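Local coordinates for L-Ribose isomerase (Acinetobacter, PDB 4Q0S), which probably isomerises L-ribose to its ketose, as a cupin-barrel enzyme that holds a cobalt ion in this structure, at residues S16-R19 against R20-D23. Numbering follows the deposited sequence.
Sequences SITR and REYD
T18 and E21 close a capping box at the start of helix 19-35, each side chain accepting from the other's backbone. T18 is the N-cap: with chi1 at 71°, its OG1 lies between its own N and carbonyl carbon and accepts from E21 N at 2.9 Å. In return, T18 N donates to E21 OE1 at 3.0 Å, reaching that oxygen on its anti side, 27° out of the carboxylate plane; R14 also forms a salt bridge with OE1. Behind the cap the helical ladder begins, Y22 N bonding T18 O and D23 N bonding R19 O.

One residue past the cap, R19 reaches a turn ahead, its NH2 bridging to D23 OD1 at 3.0 Å. Bends at chi2 and chi3 curl the arginine forward along the helix, and the syn side of OD1 meets the guanidinium edge, the two planes 66° apart. NH2 has a second acidic partner in D47.

The apolar contact comes from I17, whose CG1 abuts E21 CB (3.4 Å) while CD1 lies 3.9 Å from Y22 CB.

Around this helix start, I17 pairs through its backbone with A258 and S260 and packs on F61 of helix 60-63; R20 and E21 form reciprocal salt bridges with E21 and R20 of the second subunit, where R20 also bonds the F61 carbonyl.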
ATOM      1  N   SER A  16      27.079  13.000 -19.146  1.00 42.62           N
ATOM      2  CA  SER A  16      26.665  13.192 -17.767  1.00 41.62           C
ATOM      3  C   SER A  16      25.171  13.443 -17.719  1.00 39.87           C
ATOM      4  O   SER A  16      24.506  13.520 -18.752  1.00 39.90           O
ATOM      5  CB  SER A  16      27.402  14.379 -17.148  1.00 42.11           C
ATOM      6  OG  SER A  16      26.990  15.593 -17.750  1.00 43.68           O
ATOM      7  N   ILE A  17      24.652  13.570 -16.507  1.00 39.00           N
ATOM      8  CA  ILE A  17      23.235  13.813 -16.304  1.00 37.13           C
ATOM      9  C   ILE A  17      23.086  15.157 -15.597  1.00 36.16           C
ATOM     10  O   ILE A  17      23.809  15.445 -14.645  1.00 36.37           O
ATOM     11  CB  ILE A  17      22.613  12.676 -15.450  1.00 36.36           C
ATOM     12  CG1 ILE A  17      21.147  12.975 -15.148  1.00 35.90           C
ATOM     13  CG2 ILE A  17      23.400  12.500 -14.165  1.00 35.18           C
ATOM     14  CD1 ILE A  17      20.448  11.854 -14.400  1.00 35.93           C
ATOM     15  N   THR A  18      22.166  15.989 -16.073  1.00 35.59           N
ATOM     16  CA  THR A  18      21.965  17.294 -15.456  1.00 34.04           C
ATOM     17  C   THR A  18      21.412  17.123 -14.051  1.00 33.61           C
ATOM     18  O   THR A  18      20.788  16.108 -13.742  1.00 32.80           O
ATOM     19  CB  THR A  18      20.978  18.161 -16.263  1.00 34.87           C
ATOM     20  OG1 THR A  18      19.649  17.642 -16.123  1.00 31.45           O
ATOM     21  CG2 THR A  18      21.368  18.175 -17.735  1.00 30.08           C
ATOM     22  N   ARG A  19      21.653  18.112 -13.198  1.00 31.63           N
ATOM     23  CA  ARG A  19      21.158  18.075 -11.833  1.00 32.71           C
ATOM     24  C   ARG A  19      19.643  17.917 -11.842  1.00 32.31           C
ATOM     25  O   ARG A  19      19.085  17.208 -11.013  1.00 32.85           O
ATOM     26  CB  ARG A  19      21.552  19.354 -11.087  1.00 32.82           C
ATOM     27  CG  ARG A  19      20.860  19.541  -9.743  1.00 33.47           C
ATOM     28  CD  ARG A  19      21.018  18.328  -8.837  1.00 34.51           C
ATOM     29  NE  ARG A  19      22.406  18.080  -8.452  1.00 34.93           N
ATOM     30  CZ  ARG A  19      22.786  17.073  -7.672  1.00 35.25           C
ATOM     31  NH1 ARG A  19      24.066  16.912  -7.364  1.00 33.78           N
ATOM     32  NH2 ARG A  19      21.881  16.224  -7.201  1.00 33.93           N
ATOM     33  N   ARG A  20      18.976  18.563 -12.791  1.00 32.46           N
ATOM     34  CA  ARG A  20      17.527  18.453 -12.866  1.00 32.36           C
ATOM     35  C   ARG A  20      17.092  17.034 -13.247  1.00 31.83           C
ATOM     36  O   ARG A  20      16.163  16.480 -12.655  1.00 31.95           O
ATOM     37  CB  ARG A  20      16.956  19.454 -13.870  1.00 30.51           C
ATOM     38  CG  ARG A  20      15.445  19.347 -14.027  1.00 29.64           C
ATOM     39  CD  ARG A  20      14.918  20.338 -15.036  1.00 27.77           C
ATOM     40  NE  ARG A  20      13.536  20.059 -15.406  1.00 26.02           N
ATOM     41  CZ  ARG A  20      12.814  20.829 -16.212  1.00 29.54           C
ATOM     42  NH1 ARG A  20      13.349  21.930 -16.726  1.00 30.95           N
ATOM     43  NH2 ARG A  20      11.567  20.496 -16.523  1.00 27.72           N
ATOM     44  N   GLU A  21      17.756  16.438 -14.233  1.00 32.05           N
ATOM     45  CA  GLU A  21      17.393  15.085 -14.634  1.00 31.05           C
ATOM     46  C   GLU A  21      17.635  14.128 -13.473  1.00 29.80           C
ATOM     47  O   GLU A  21      16.814  13.252 -13.204  1.00 29.57           O
ATOM     48  CB  GLU A  21      18.205  14.630 -15.849  1.00 30.26           C
ATOM     49  CG  GLU A  21      17.979  15.439 -17.118  1.00 30.78           C
ATOM     50  CD  GLU A  21      18.926  15.017 -18.228  1.00 32.54           C
ATOM     51  OE1 GLU A  21      20.114  14.775 -17.917  1.00 31.97           O
ATOM     52  OE2 GLU A  21      18.497  14.933 -19.399  1.00 27.66           O
ATOM     53  N   TYR A  22      18.752  14.312 -12.773  1.00 28.51           N
ATOM     54  CA  TYR A  22      19.081  13.445 -11.656  1.00 28.63           C
ATOM     55  C   TYR A  22      18.040  13.502 -10.550  1.00 28.90           C
ATOM     56  O   TYR A  22      17.491  12.477 -10.144  1.00 29.23           O
ATOM     57  CB  TYR A  22      20.440  13.802 -11.059  1.00 28.20           C
ATOM     58  CG  TYR A  22      20.871  12.783 -10.034  1.00 28.34           C
ATOM     59  CD1 TYR A  22      21.444  11.579 -10.430  1.00 28.10           C
ATOM     60  CD2 TYR A  22      20.632  12.985  -8.675  1.00 27.81           C
ATOM     61  CE1 TYR A  22      21.768  10.596  -9.498  1.00 29.33           C
ATOM     62  CE2 TYR A  22      20.949  12.011  -7.734  1.00 27.81           C
ATOM     63  CZ  TYR A  22      21.518  10.818  -8.153  1.00 29.76           C
ATOM     64  OH  TYR A  22      21.849   9.853  -7.231  1.00 30.46           O
ATOM     65  N   ASP A  23      17.782  14.705 -10.052  1.00 29.23           N
ATOM     66  CA  ASP A  23      16.807  14.884  -8.986  1.00 29.94           C
ATOM     67  C   ASP A  23      15.407  14.395  -9.332  1.00 28.93           C
ATOM     68  O   ASP A  23      14.792  13.675  -8.545  1.00 29.52           O
ATOM     69  CB  ASP A  23      16.749  16.350  -8.564  1.00 28.28           C
ATOM     70  CG  ASP A  23      17.917  16.742  -7.693  1.00 31.35           C
ATOM     71  OD1 ASP A  23      18.894  15.966  -7.629  1.00 32.96           O
ATOM     72  OD2 ASP A  23      17.868  17.824  -7.076  1.00 32.02           O
TER